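Local coordinates for protein agarase (Microbulbifer thermotolerans, PDB 3WZ1) that hydrolyses beta-1,4-galactosidic linkages inside agarose chains, releasing mainly neoagarotetraose, through the family 16 glycoside hydrolase catalytic domain described here, at residues A96-P101 with V269-P274; V102-R107 with V191-P196; F119-A124 with M232-N237; D125-I130 with L228-Y233; Q163-T168 with D218-T223. All coordinates share one frame; numbering follows the deposited sequence.

Contact 1: residues A96-P101 with V269-P274; sequences APLTYP and VRFYKP
Phe271 is the first residue of strand 269-274 to meet the loop 96-101. Its ring atom CD2 lies 3.2 Å from Leu98 CD1, and the two side chains cross at about a right angle. Met104 and Phe121 pack against both residues. Lys273 comes next. Its chain bends at chi2 (-72°) and chi3 (-70°), which brings the ammonium group back to the loop backbone. Lys273 NZ donates to Pro101 O at 2.8 Å, from above the carbonyl plane. Thr99 O is also 2.8 Å from Lys273 NZ. Two waters accept from the same nitrogen; one is held by Thr99 N, the other donates to Tyr100 O. A methionine in place of Lys273 would probably leave Pro101 O without its lysine donor and the two waters without the ammonium group between them. Pro274 ends the walk, with its CG 3.7 Å from Pro101 CG. The peptide bond before Pro101 is cis. The arrangement ties a connecting loop to a neighbouring strand of the beta-jelly roll in this catalytic domain.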
# COMPACT_ATOMS: atom_id res chain seq x y z
N ALA A 96 7.83 -6.58 11.88
CA ALA A 96 8.26 -5.44 12.68
C ALA A 96 7.80 -4.15 12.01
O ALA A 96 7.68 -4.12 10.80
CB ALA A 96 9.76 -5.45 12.80
N PRO A 97 7.55 -3.10 12.80
CA PRO A 97 7.10 -1.83 12.27
C PRO A 97 8.24 -0.87 11.98
O PRO A 97 9.39 -1.09 12.41
CB PRO A 97 6.25 -1.29 13.40
CG PRO A 97 6.97 -1.74 14.63
CD PRO A 97 7.56 -3.08 14.28
N LEU A 98 7.89 0.19 11.25
CA LEU A 98 8.79 1.29 10.93
C LEU A 98 8.37 2.53 11.68
O LEU A 98 7.21 2.66 12.10
CB LEU A 98 8.74 1.59 9.45
CG LEU A 98 9.05 0.42 8.53
CD1 LEU A 98 8.90 0.84 7.11
CD2 LEU A 98 10.44 -0.12 8.78
N THR A 99 9.33 3.44 11.84
CA THR A 99 9.07 4.75 12.44
C THR A 99 9.71 5.84 11.60
O THR A 99 10.71 5.61 10.94
CB THR A 99 9.65 4.86 13.86
OG1 THR A 99 11.03 4.42 13.87
CG2 THR A 99 8.78 4.08 14.87
N TYR A 100 9.13 7.02 11.64
CA TYR A 100 9.73 8.19 11.00
C TYR A 100 11.07 8.48 11.67
O TYR A 100 11.27 8.13 12.83
CB TYR A 100 8.83 9.41 11.10
CG TYR A 100 8.77 10.01 12.49
CD1 TYR A 100 9.75 10.91 12.90
CD2 TYR A 100 7.76 9.70 13.38
CE1 TYR A 100 9.72 11.46 14.17
CE2 TYR A 100 7.75 10.22 14.67
CZ TYR A 100 8.73 11.12 15.04
OH TYR A 100 8.71 11.71 16.30
N PRO A 101 12.01 9.10 10.93
CA PRO A 101 11.96 9.38 9.51
C PRO A 101 12.28 8.13 8.69
O PRO A 101 13.22 7.39 9.01
CB PRO A 101 13.06 10.43 9.32
CG PRO A 101 14.06 10.11 10.40
CD PRO A 101 13.27 9.53 11.55
N VAL A 269 9.48 -3.96 -2.37
CA VAL A 269 9.25 -2.92 -1.36
C VAL A 269 10.62 -2.61 -0.76
O VAL A 269 11.40 -3.51 -0.48
CB VAL A 269 8.22 -3.32 -0.30
CG1 VAL A 269 6.84 -3.52 -0.93
CG2 VAL A 269 8.63 -4.57 0.49
N ARG A 270 10.91 -1.32 -0.59
CA ARG A 270 12.17 -0.93 -0.01
C ARG A 270 11.96 0.26 0.90
O ARG A 270 11.03 1.08 0.71
CB ARG A 270 13.22 -0.65 -1.09
CG ARG A 270 12.99 0.57 -1.95
CD ARG A 270 14.08 0.73 -3.02
NE ARG A 270 13.86 1.92 -3.82
CZ ARG A 270 14.80 2.59 -4.51
NH1 ARG A 270 16.08 2.23 -4.44
NH2 ARG A 270 14.43 3.63 -5.25
N PHE A 271 12.84 0.36 1.88
CA PHE A 271 12.71 1.32 2.94
C PHE A 271 14.08 1.86 3.25
O PHE A 271 15.03 1.07 3.33
CB PHE A 271 12.12 0.64 4.19
CG PHE A 271 10.91 -0.20 3.91
CD1 PHE A 271 11.05 -1.52 3.54
CD2 PHE A 271 9.63 0.33 4.00
CE1 PHE A 271 9.93 -2.29 3.24
CE2 PHE A 271 8.52 -0.44 3.71
CZ PHE A 271 8.67 -1.74 3.35
N TYR A 272 14.20 3.18 3.43
CA TYR A 272 15.50 3.78 3.77
C TYR A 272 15.36 4.73 4.94
O TYR A 272 14.37 5.45 5.06
CB TYR A 272 16.08 4.57 2.58
CG TYR A 272 16.45 3.73 1.37
CD1 TYR A 272 15.50 3.40 0.43
CD2 TYR A 272 17.76 3.26 1.17
CE1 TYR A 272 15.82 2.62 -0.67
CE2 TYR A 272 18.08 2.49 0.07
CZ TYR A 272 17.10 2.18 -0.85
OH TYR A 272 17.43 1.40 -1.96
N LYS A 273 16.42 4.75 5.76
CA LYS A 273 16.53 5.63 6.90
C LYS A 273 17.61 6.67 6.62
O LYS A 273 18.67 6.32 6.11
CB LYS A 273 16.92 4.84 8.14
CG LYS A 273 15.94 3.74 8.48
CD LYS A 273 14.64 4.28 9.02
CE LYS A 273 14.77 4.88 10.41
NZ LYS A 273 13.45 5.34 10.93
N PRO A 274 17.35 7.93 6.97
CA PRO A 274 18.38 8.94 6.76
C PRO A 274 19.37 8.89 7.93
O PRO A 274 18.95 8.93 9.10
CB PRO A 274 17.58 10.23 6.70
CG PRO A 274 16.43 10.00 7.62
CD PRO A 274 16.12 8.51 7.53
O HOH W 1 12.11 2.62 10.98
O HOH W 2 13.56 6.29 13.48

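Contact 2: residues V102-R107 with V191-P196; sequences VYMEAR and VYWRDP
Val102 and Trp193 form a hydrogen-bonded pair between antiparallel strands. Val102 N donates to Trp193 O at 3.0 Å, and Trp193 N returns a bond to Val102 O. Met104 and Val191 repeat the pattern, with Met104 N 2.8 Å from Val191 O. The side chains of these four residues share one face of the sheet.

Trp193 CB lies 3.7 Å from Val102 O and 4.1 Å from Met104 CE. CG stands anti to the backbone N (chi1 176°), and this carries the indole over to Val102 and Met104, which it crosses at a slant. CE3 meets Val102 CG1 at 3.6 Å. Met104 SD reaches the same CE3 at 4.1 Å, near the ring plane, as an edge-on Met-aromatic contact. CH2, at the end of the six-membered ring, packs on Met232 and Lys230. NE1 donates to Leu228 O. The strands belong to the beta-jelly roll, and Ile130 of strand 128-135 packs on Trp193.

Tyr103 and Tyr192 point to the other face as a non-hydrogen-bonded pair. Tyr103 CD1 lies 4.1 Å from Tyr192 CB, and Tyr103 OH donates to Glu105 OE2. A leucine at Tyr103 would probably leave Glu105 OE2 without this donor and open a gap beside the Val191 backbone, where CE1 lies. Glu105 also forms salt bridges with Arg270 and Arg188. The Tyr192 ring turns an edge to Val102, its CD1 3.4 Å from Val102 O.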
# COMPACT_ATOMS: atom_id res chain seq x y z
N VAL A 102 11.53 7.93 7.61
CA VAL A 102 11.75 6.79 6.77
C VAL A 102 11.14 7.03 5.39
O VAL A 102 10.07 7.61 5.30
CB VAL A 102 11.16 5.49 7.41
CG1 VAL A 102 9.65 5.61 7.60
CG2 VAL A 102 11.54 4.26 6.61
N TYR A 103 11.86 6.60 4.35
CA TYR A 103 11.32 6.60 2.99
C TYR A 103 10.85 5.19 2.67
O TYR A 103 11.61 4.25 2.85
CB TYR A 103 12.38 7.04 1.96
CG TYR A 103 11.87 7.05 0.54
CD1 TYR A 103 11.00 8.05 0.10
CD2 TYR A 103 12.22 6.04 -0.36
CE1 TYR A 103 10.51 8.06 -1.19
CE2 TYR A 103 11.72 6.05 -1.65
CZ TYR A 103 10.86 7.05 -2.05
OH TYR A 103 10.36 7.07 -3.34
N MET A 104 9.61 5.06 2.21
CA MET A 104 8.95 3.75 2.02
C MET A 104 8.40 3.70 0.60
O MET A 104 7.60 4.55 0.24
CB MET A 104 7.79 3.62 3.02
CG MET A 104 8.17 4.04 4.43
SD MET A 104 6.82 3.90 5.65
CE MET A 104 5.67 5.12 5.04
N GLU A 105 8.81 2.70 -0.18
CA GLU A 105 8.50 2.68 -1.61
C GLU A 105 8.21 1.29 -2.12
O GLU A 105 8.88 0.33 -1.72
CB GLU A 105 9.68 3.27 -2.38
CG GLU A 105 9.43 3.51 -3.86
CD GLU A 105 10.74 3.74 -4.58
OE1 GLU A 105 11.42 2.74 -4.88
OE2 GLU A 105 11.01 4.89 -4.85
N ALA A 106 7.23 1.18 -3.01
CA ALA A 106 6.97 -0.07 -3.71
C ALA A 106 7.03 0.15 -5.21
O ALA A 106 6.64 1.21 -5.69
CB ALA A 106 5.61 -0.64 -3.37
N ARG A 107 7.49 -0.87 -5.93
CA ARG A 107 7.35 -0.91 -7.37
C ARG A 107 6.36 -2.01 -7.68
O ARG A 107 6.56 -3.17 -7.29
CB ARG A 107 8.69 -1.16 -8.07
CG ARG A 107 8.58 -1.28 -9.59
CD ARG A 107 9.93 -1.40 -10.28
NE ARG A 107 9.75 -1.19 -11.72
CZ ARG A 107 9.79 -2.15 -12.65
NH1 ARG A 107 10.03 -3.42 -12.35
NH2 ARG A 107 9.61 -1.82 -13.91
N VAL A 191 6.63 7.16 -0.21
CA VAL A 191 6.39 8.28 0.70
C VAL A 191 7.61 8.49 1.58
O VAL A 191 8.20 7.53 2.09
CB VAL A 191 5.13 8.07 1.57
CG1 VAL A 191 4.97 9.16 2.64
CG2 VAL A 191 3.89 8.06 0.71
N TYR A 192 7.99 9.77 1.74
CA TYR A 192 8.89 10.14 2.81
C TYR A 192 8.04 10.53 3.99
O TYR A 192 7.40 11.59 3.98
CB TYR A 192 9.83 11.27 2.43
CG TYR A 192 10.91 11.58 3.47
CD1 TYR A 192 11.31 10.64 4.42
CD2 TYR A 192 11.56 12.81 3.48
CE1 TYR A 192 12.29 10.92 5.35
CE2 TYR A 192 12.55 13.09 4.38
CZ TYR A 192 12.91 12.15 5.32
OH TYR A 192 13.93 12.43 6.24
N TRP A 193 8.02 9.64 4.99
CA TRP A 193 7.40 9.92 6.27
C TRP A 193 8.50 10.56 7.10
O TRP A 193 9.28 9.88 7.77
CB TRP A 193 6.88 8.63 6.87
CG TRP A 193 6.29 8.69 8.25
CD1 TRP A 193 5.81 9.78 8.91
CD2 TRP A 193 6.09 7.58 9.11
NE1 TRP A 193 5.33 9.41 10.15
CE2 TRP A 193 5.51 8.06 10.31
CE3 TRP A 193 6.36 6.20 9.00
CZ2 TRP A 193 5.17 7.21 11.35
CZ3 TRP A 193 6.06 5.37 10.05
CH2 TRP A 193 5.46 5.88 11.21
N ARG A 194 8.58 11.89 7.02
CA ARG A 194 9.69 12.64 7.61
C ARG A 194 9.56 12.83 9.11
O ARG A 194 10.53 12.66 9.85
CB ARG A 194 9.85 14.00 6.94
CG ARG A 194 11.11 14.76 7.36
CD ARG A 194 11.09 16.14 6.74
NE ARG A 194 10.18 17.03 7.46
CZ ARG A 194 9.86 18.25 7.09
NH1 ARG A 194 10.34 18.78 5.96
NH2 ARG A 194 9.06 18.97 7.86
N ASP A 195 8.35 13.20 9.54
CA ASP A 195 8.05 13.47 10.93
C ASP A 195 6.53 13.40 11.07
O ASP A 195 5.84 13.17 10.07
CB ASP A 195 8.68 14.81 11.38
CG ASP A 195 8.16 16.01 10.62
OD1 ASP A 195 6.93 16.26 10.64
OD2 ASP A 195 8.99 16.73 10.02
N PRO A 196 5.98 13.56 12.28
CA PRO A 196 4.56 13.32 12.45
C PRO A 196 3.65 14.29 11.68
O PRO A 196 2.46 14.04 11.60
CB PRO A 196 4.36 13.51 13.96
CG PRO A 196 5.66 13.08 14.54
CD PRO A 196 6.67 13.64 13.57

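Contact 3: residues F119-A124 with M232-N237; sequences FWFLSA and MYAIIN
This is an antiparallel strand pairing near the middle of the catalytic domain, joining the strands that carry Phe119-Leu122 and Tyr233-Asn237. Trp120 N donates to Ile235 O at 2.9 Å, and Ile235 N answers to Trp120 O. Leu122 and Tyr233 form the next hydrogen-bonded pair. On their face of the sheet, Trp120 CG sits between its backbone N and carbonyl carbon (chi1 64°), which folds the indole over Ile235. Ile235 CB lies 3.8 Å from the centroid of the five-membered ring, a CH-pi contact over the face. Ile235 CD1 continues along the same indole, 3.7 Å from Trp120 CZ2, and also touches Leu122 CB at 3.9 Å. The other face carries Phe119, Phe121, Ala234 and Ile236. Phe121 CE1 rests 3.5 Å from Ala234 CB. Phe119 turns its ring edge to Ile236, with CD1 3.9 Å from Ile236 CG1. Phe271 packs against both phenylalanines. Trp120 also touches Glu129, the predicted nucleophile, so the pairing sets the indole of Trp120 beside the predicted active site of a GH16 jelly roll.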
# COMPACT_ATOMS: atom_id res chain seq x y z
N PHE A 119 -0.42 -0.67 -0.85
CA PHE A 119 0.87 -0.73 -0.14
C PHE A 119 0.74 0.37 0.89
O PHE A 119 0.65 1.55 0.54
CB PHE A 119 2.05 -0.49 -1.07
CG PHE A 119 3.38 -0.31 -0.37
CD1 PHE A 119 3.88 -1.27 0.50
CD2 PHE A 119 4.14 0.83 -0.63
CE1 PHE A 119 5.14 -1.09 1.10
CE2 PHE A 119 5.38 1.01 -0.03
CZ PHE A 119 5.88 0.05 0.81
N TRP A 120 0.62 -0.03 2.16
CA TRP A 120 0.20 0.92 3.17
C TRP A 120 0.73 0.53 4.55
O TRP A 120 1.37 -0.50 4.71
CB TRP A 120 -1.33 1.05 3.17
CG TRP A 120 -2.07 -0.19 3.54
CD1 TRP A 120 -2.10 -1.37 2.86
CD2 TRP A 120 -2.96 -0.34 4.65
NE1 TRP A 120 -2.95 -2.25 3.48
CE2 TRP A 120 -3.48 -1.65 4.59
CE3 TRP A 120 -3.35 0.49 5.69
CZ2 TRP A 120 -4.39 -2.14 5.53
CZ3 TRP A 120 -4.24 -0.00 6.63
CH2 TRP A 120 -4.75 -1.31 6.55
N PHE A 121 0.45 1.41 5.51
CA PHE A 121 1.05 1.38 6.83
C PHE A 121 0.03 1.66 7.90
O PHE A 121 -0.80 2.53 7.74
CB PHE A 121 2.20 2.42 6.88
CG PHE A 121 3.29 2.06 5.94
CD1 PHE A 121 4.34 1.25 6.37
CD2 PHE A 121 3.18 2.38 4.60
CE1 PHE A 121 5.29 0.79 5.46
CE2 PHE A 121 4.11 1.92 3.70
CZ PHE A 121 5.16 1.13 4.13
N LEU A 122 0.08 0.88 8.97
CA LEU A 122 -0.89 1.02 10.05
C LEU A 122 -0.26 0.75 11.40
O LEU A 122 0.51 -0.19 11.54
CB LEU A 122 -2.06 0.03 9.84
CG LEU A 122 -3.28 0.16 10.75
CD1 LEU A 122 -3.97 1.50 10.56
CD2 LEU A 122 -4.22 -1.00 10.48
N SER A 123 -0.59 1.58 12.38
CA SER A 123 -0.13 1.38 13.75
C SER A 123 -0.80 0.16 14.38
O SER A 123 -1.89 -0.23 13.97
CB SER A 123 -0.36 2.64 14.60
OG SER A 123 -1.74 2.93 14.72
N ALA A 124 -0.16 -0.42 15.39
CA ALA A 124 -0.68 -1.63 16.02
C ALA A 124 -2.10 -1.46 16.57
O ALA A 124 -2.87 -2.43 16.61
CB ALA A 124 0.24 -2.03 17.16
N MET A 232 4.51 1.97 12.55
CA MET A 232 3.52 1.41 11.63
C MET A 232 4.07 0.20 10.90
O MET A 232 5.22 0.19 10.47
CB MET A 232 3.07 2.44 10.60
CG MET A 232 2.40 3.66 11.19
SD MET A 232 1.79 4.74 9.88
CE MET A 232 1.48 6.23 10.83
N TYR A 233 3.21 -0.80 10.74
CA TYR A 233 3.55 -2.02 10.04
C TYR A 233 3.29 -1.84 8.55
O TYR A 233 2.29 -1.20 8.16
CB TYR A 233 2.74 -3.21 10.58
CG TYR A 233 3.10 -3.49 12.02
CD1 TYR A 233 2.49 -2.79 13.05
CD2 TYR A 233 4.09 -4.41 12.32
CE1 TYR A 233 2.88 -3.00 14.36
CE2 TYR A 233 4.48 -4.62 13.63
CZ TYR A 233 3.87 -3.91 14.63
OH TYR A 233 4.25 -4.11 15.94
N ALA A 234 4.17 -2.39 7.72
CA ALA A 234 3.96 -2.41 6.28
C ALA A 234 2.96 -3.49 5.91
O ALA A 234 3.10 -4.63 6.37
CB ALA A 234 5.29 -2.66 5.59
N ILE A 235 2.00 -3.15 5.05
CA ILE A 235 0.98 -4.08 4.62
C ILE A 235 0.86 -4.00 3.11
O ILE A 235 0.80 -2.91 2.52
CB ILE A 235 -0.39 -3.76 5.28
CG1 ILE A 235 -0.24 -3.65 6.81
CG2 ILE A 235 -1.43 -4.78 4.89
CD1 ILE A 235 -1.46 -3.07 7.50
N ILE A 236 0.82 -5.17 2.49
CA ILE A 236 0.61 -5.27 1.04
C ILE A 236 -0.61 -6.14 0.89
O ILE A 236 -0.61 -7.29 1.32
CB ILE A 236 1.81 -5.89 0.32
CG1 ILE A 236 3.11 -5.11 0.62
CG2 ILE A 236 1.52 -5.92 -1.19
CD1 ILE A 236 4.37 -5.92 0.35
N ASN A 237 -1.67 -5.62 0.29
CA ASN A 237 -2.88 -6.40 0.15
C ASN A 237 -3.69 -5.98 -1.05
O ASN A 237 -3.31 -5.03 -1.75
CB ASN A 237 -3.71 -6.36 1.45
CG ASN A 237 -4.47 -5.07 1.65
OD1 ASN A 237 -4.76 -4.34 0.69
ND2 ASN A 237 -4.83 -4.77 2.89

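Contact 4: residues D125-I130 with L228-Y233; sequences DSTEEI and LSKPMY. With NA (sodium ion), chain C.
A sodium site joins the start of strand 128-130 to the loop 228-231. Glu128 OE2 lies 2.3 Å from the sodium ion and Ser229 OG lies 2.4 Å from it. A water, Thr226 and Gly227 complete the site. The other carboxylate oxygen of Glu128 holds the loop backbone. Ser229 N and Lys230 N reach Glu128 OE1 at 2.9 and 3.0 Å, from opposite faces of its plane. The carboxylate is thus gripped at both oxygens, and its rotation is fixed. Lys230 runs extended across it at about a right angle. Lys230 NZ forms a salt bridge with Asp125 OD2 at 2.8 Å, on the syn lone pair, and donates to Thr127 OG1. Asp125 OD1 in turn accepts from Thr127 N, an Asx turn, and from Thr127 OG1. The adjacent Glu129, the predicted nucleophile, turns its CB away from the loop. Met232 CE sits between Glu128 CB and Ile130 CD1, 3.8 Å from each.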
# COMPACT_ATOMS: atom_id res chain seq x y z
N ASP A 125 -2.44 -0.25 16.98
CA ASP A 125 -3.74 0.06 17.55
C ASP A 125 -4.76 0.56 16.53
O ASP A 125 -5.87 0.95 16.90
CB ASP A 125 -3.61 1.04 18.74
CG ASP A 125 -3.22 2.46 18.34
OD1 ASP A 125 -3.09 2.76 17.14
OD2 ASP A 125 -3.06 3.31 19.26
N SER A 126 -4.40 0.55 15.24
CA SER A 126 -5.30 0.95 14.14
C SER A 126 -5.78 2.39 14.18
O SER A 126 -6.84 2.70 13.63
CB SER A 126 -6.51 0.01 14.06
OG SER A 126 -6.10 -1.30 13.75
N THR A 127 -5.01 3.30 14.79
CA THR A 127 -5.40 4.69 14.86
C THR A 127 -4.67 5.59 13.87
O THR A 127 -5.14 6.67 13.58
CB THR A 127 -5.20 5.29 16.27
OG1 THR A 127 -3.81 5.27 16.63
CG2 THR A 127 -6.03 4.53 17.30
N GLU A 128 -3.53 5.13 13.34
CA GLU A 128 -2.71 5.96 12.45
C GLU A 128 -2.29 5.15 11.23
O GLU A 128 -1.77 4.04 11.37
CB GLU A 128 -1.49 6.53 13.20
CG GLU A 128 -1.88 7.48 14.32
CD GLU A 128 -0.74 7.98 15.16
OE1 GLU A 128 0.44 7.87 14.75
OE2 GLU A 128 -1.06 8.50 16.27
N GLU A 129 -2.52 5.72 10.05
CA GLU A 129 -2.36 5.03 8.77
C GLU A 129 -1.75 5.95 7.72
O GLU A 129 -2.16 7.11 7.61
CB GLU A 129 -3.73 4.54 8.27
CG GLU A 129 -3.76 4.04 6.82
CD GLU A 129 -5.10 3.46 6.40
OE1 GLU A 129 -5.98 3.23 7.27
OE2 GLU A 129 -5.30 3.22 5.19
N ILE A 130 -0.80 5.43 6.94
CA ILE A 130 -0.28 6.11 5.76
C ILE A 130 -0.48 5.20 4.56
O ILE A 130 -0.09 4.03 4.60
CB ILE A 130 1.20 6.46 5.92
CG1 ILE A 130 1.38 7.44 7.09
CG2 ILE A 130 1.78 7.07 4.64
CD1 ILE A 130 2.80 7.64 7.57
N LEU A 228 1.27 11.83 13.04
CA LEU A 228 1.55 10.47 12.56
C LEU A 228 2.87 10.03 13.14
O LEU A 228 3.93 10.25 12.56
CB LEU A 228 1.57 10.46 11.05
CG LEU A 228 0.25 10.83 10.38
CD1 LEU A 228 0.45 11.06 8.90
CD2 LEU A 228 -0.79 9.76 10.66
N SER A 229 2.80 9.46 14.33
CA SER A 229 4.00 9.24 15.17
C SER A 229 4.18 7.82 15.68
O SER A 229 5.27 7.47 16.11
CB SER A 229 3.95 10.20 16.36
OG SER A 229 2.84 9.92 17.20
N LYS A 230 3.12 7.00 15.66
CA LYS A 230 3.20 5.64 16.16
C LYS A 230 3.96 4.77 15.17
O LYS A 230 3.92 5.02 13.95
CB LYS A 230 1.81 5.07 16.41
CG LYS A 230 1.07 5.81 17.52
CD LYS A 230 -0.40 5.46 17.63
CE LYS A 230 -0.98 6.22 18.81
NZ LYS A 230 -2.44 6.06 19.03
N PRO A 231 4.66 3.73 15.67
CA PRO A 231 5.26 2.80 14.71
C PRO A 231 4.19 2.18 13.83
O PRO A 231 3.08 1.92 14.30
CB PRO A 231 5.90 1.75 15.60
CG PRO A 231 6.06 2.39 16.95
CD PRO A 231 4.89 3.31 17.07
N MET A 232 4.51 1.97 12.55
CA MET A 232 3.52 1.41 11.63
C MET A 232 4.07 0.20 10.90
O MET A 232 5.22 0.19 10.47
CB MET A 232 3.07 2.44 10.60
CG MET A 232 2.40 3.66 11.19
SD MET A 232 1.79 4.74 9.88
CE MET A 232 1.48 6.23 10.83
N TYR A 233 3.21 -0.80 10.74
CA TYR A 233 3.55 -2.02 10.04
C TYR A 233 3.29 -1.84 8.55
O TYR A 233 2.29 -1.20 8.16
CB TYR A 233 2.74 -3.21 10.58
CG TYR A 233 3.10 -3.49 12.02
CD1 TYR A 233 2.49 -2.79 13.05
CD2 TYR A 233 4.09 -4.41 12.32
CE1 TYR A 233 2.88 -3.00 14.36
CE2 TYR A 233 4.48 -4.62 13.63
CZ TYR A 233 3.87 -3.91 14.63
OH TYR A 233 4.25 -4.11 15.94
NA NA C . 0.48 9.99 17.04
O HOH W 3 -3.32 8.49 17.58
O HOH W 4 1.01 8.93 19.37

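Contact 5: residues Q163-T168 with D218-T223; sequences QDYQPT and DPNGFT
Tyr165 and Phe222 lose the most surface here, with Gln163 third, where the short strand 163-165 meets the loop after helix 214-217 at the surface of the catalytic domain. Tyr165 CG stands anti to the backbone N (chi1 168°), which sends the ring out to the turn 218-221. Pro219 CD lies over one face of that ring, 3.7 Å from its centroid, as a CH-pi contact. It sits off-centre, 3.4 Å from Tyr165 CZ. Tyr165 OH bonds to Ile216 O in that helix. Asn220 ND2 approaches Tyr165 CD1 at 3.8 Å, the amide plane nearly perpendicular to the ring.

Phe222 packs nearer the root of Tyr165. Its CE2 is 3.7 Å from Tyr165 CB. The tip of the ring meets Gln163, whose NE2 is 3.5 Å from Phe222 CZ. Their amide and ring planes are 62° apart.

Within the turn, Asp218 OD1 accepts from Phe222 N at 2.9 Å, and OD2 accepts from Thr223 N and Thr223 OG1. The turn is type I, with Gly221 N bonded to Asp218 O. No hydrogen bond passes directly between the two segments. Their cohesion therefore rests on ring, proline and amide packing, while polar bonds shape the turn itself.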
# COMPACT_ATOMS: atom_id res chain seq x y z
N GLN A 163 -14.45 7.21 14.29
CA GLN A 163 -14.34 8.39 13.44
C GLN A 163 -13.12 8.20 12.55
O GLN A 163 -12.13 7.62 12.99
CB GLN A 163 -14.16 9.64 14.28
CG GLN A 163 -15.37 10.05 15.11
CD GLN A 163 -15.20 11.43 15.72
OE1 GLN A 163 -14.85 11.55 16.88
NE2 GLN A 163 -15.39 12.47 14.91
N ASP A 164 -13.19 8.70 11.33
CA ASP A 164 -12.15 8.48 10.31
C ASP A 164 -11.91 9.79 9.59
O ASP A 164 -12.85 10.35 9.01
CB ASP A 164 -12.67 7.43 9.33
CG ASP A 164 -11.75 7.19 8.14
OD1 ASP A 164 -10.65 7.76 8.09
OD2 ASP A 164 -12.15 6.39 7.26
N TYR A 165 -10.68 10.30 9.65
CA TYR A 165 -10.29 11.46 8.86
C TYR A 165 -9.23 11.06 7.84
O TYR A 165 -8.28 10.33 8.17
CB TYR A 165 -9.67 12.56 9.74
CG TYR A 165 -9.00 13.62 8.90
CD1 TYR A 165 -9.73 14.67 8.33
CD2 TYR A 165 -7.63 13.57 8.63
CE1 TYR A 165 -9.13 15.63 7.53
CE2 TYR A 165 -7.02 14.53 7.84
CZ TYR A 165 -7.77 15.55 7.28
OH TYR A 165 -7.16 16.49 6.48
N GLN A 166 -9.40 11.52 6.60
CA GLN A 166 -8.31 11.60 5.60
C GLN A 166 -8.43 12.91 4.84
O GLN A 166 -9.53 13.49 4.78
CB GLN A 166 -8.39 10.44 4.60
CG GLN A 166 -9.67 10.43 3.74
CD GLN A 166 -9.61 9.43 2.61
OE1 GLN A 166 -8.58 9.25 1.97
NE2 GLN A 166 -10.74 8.78 2.34
N PRO A 167 -7.34 13.35 4.21
CA PRO A 167 -7.49 14.52 3.32
C PRO A 167 -8.41 14.18 2.18
O PRO A 167 -8.43 13.04 1.73
CB PRO A 167 -6.06 14.78 2.82
CG PRO A 167 -5.18 14.13 3.83
CD PRO A 167 -5.93 12.92 4.30
N THR A 168 -9.19 15.16 1.72
CA THR A 168 -10.14 14.93 0.63
C THR A 168 -10.08 16.00 -0.47
O THR A 168 -10.99 16.08 -1.30
CB THR A 168 -11.59 14.84 1.15
OG1 THR A 168 -11.90 16.02 1.90
CG2 THR A 168 -11.81 13.63 2.02
N ASP A 218 -4.14 16.39 10.64
CA ASP A 218 -5.09 16.01 11.69
C ASP A 218 -5.85 17.23 12.22
O ASP A 218 -5.72 17.58 13.40
CB ASP A 218 -4.35 15.33 12.84
CG ASP A 218 -5.27 14.87 13.96
OD1 ASP A 218 -6.46 14.55 13.69
OD2 ASP A 218 -4.77 14.79 15.11
N PRO A 219 -6.65 17.85 11.34
CA PRO A 219 -7.32 19.08 11.78
C PRO A 219 -8.34 18.84 12.89
O PRO A 219 -8.61 19.77 13.66
CB PRO A 219 -7.98 19.60 10.50
CG PRO A 219 -8.21 18.37 9.67
CD PRO A 219 -7.00 17.50 9.95
N ASN A 220 -8.89 17.63 13.00
CA ASN A 220 -9.88 17.31 14.04
C ASN A 220 -9.29 16.88 15.39
O ASN A 220 -10.01 16.64 16.36
CB ASN A 220 -10.85 16.25 13.52
CG ASN A 220 -11.57 16.69 12.25
OD1 ASN A 220 -11.93 17.86 12.09
ND2 ASN A 220 -11.76 15.76 11.34
N GLY A 221 -7.96 16.78 15.48
CA GLY A 221 -7.31 16.48 16.74
C GLY A 221 -7.43 15.05 17.20
O GLY A 221 -7.27 14.77 18.38
N PHE A 222 -7.66 14.12 16.26
CA PHE A 222 -7.79 12.71 16.61
C PHE A 222 -6.53 12.09 17.21
O PHE A 222 -6.61 11.09 17.93
CB PHE A 222 -8.22 11.86 15.40
CG PHE A 222 -9.59 12.18 14.84
CD1 PHE A 222 -10.50 12.97 15.52
CD2 PHE A 222 -9.97 11.62 13.63
CE1 PHE A 222 -11.76 13.22 14.97
CE2 PHE A 222 -11.22 11.86 13.08
CZ PHE A 222 -12.11 12.67 13.75
N THR A 223 -5.36 12.65 16.88
CA THR A 223 -4.10 12.18 17.44
C THR A 223 -3.69 12.92 18.72
O THR A 223 -2.62 12.66 19.25
CB THR A 223 -2.94 12.30 16.43
OG1 THR A 223 -2.56 13.67 16.26
CG2 THR A 223 -3.31 11.68 15.08

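All five contacts lie within the GH16 domain. Contacts 1 and 2 have centres about 7 Å apart and are joined through the neighbouring strands 102-109 and 264-276. Contacts 3 and 4 are about 8 Å apart, share Met232 and Tyr233, and use strands 116-123, 128-135 and 232-239. Contact 5 lies at the surface, about 13 to 23 Å from the other centres, and touches contact 4 alone. Along the chain, contacts 2 to 5 all fall inside the loop closed by contact 1, while contact 2 crosses contacts 3, 4 and 5. Distant parts of the sequence thus interleave in the jelly roll. Contact 4 holds the predicted nucleophile Glu129, and Trp120 of contact 3 packs on it.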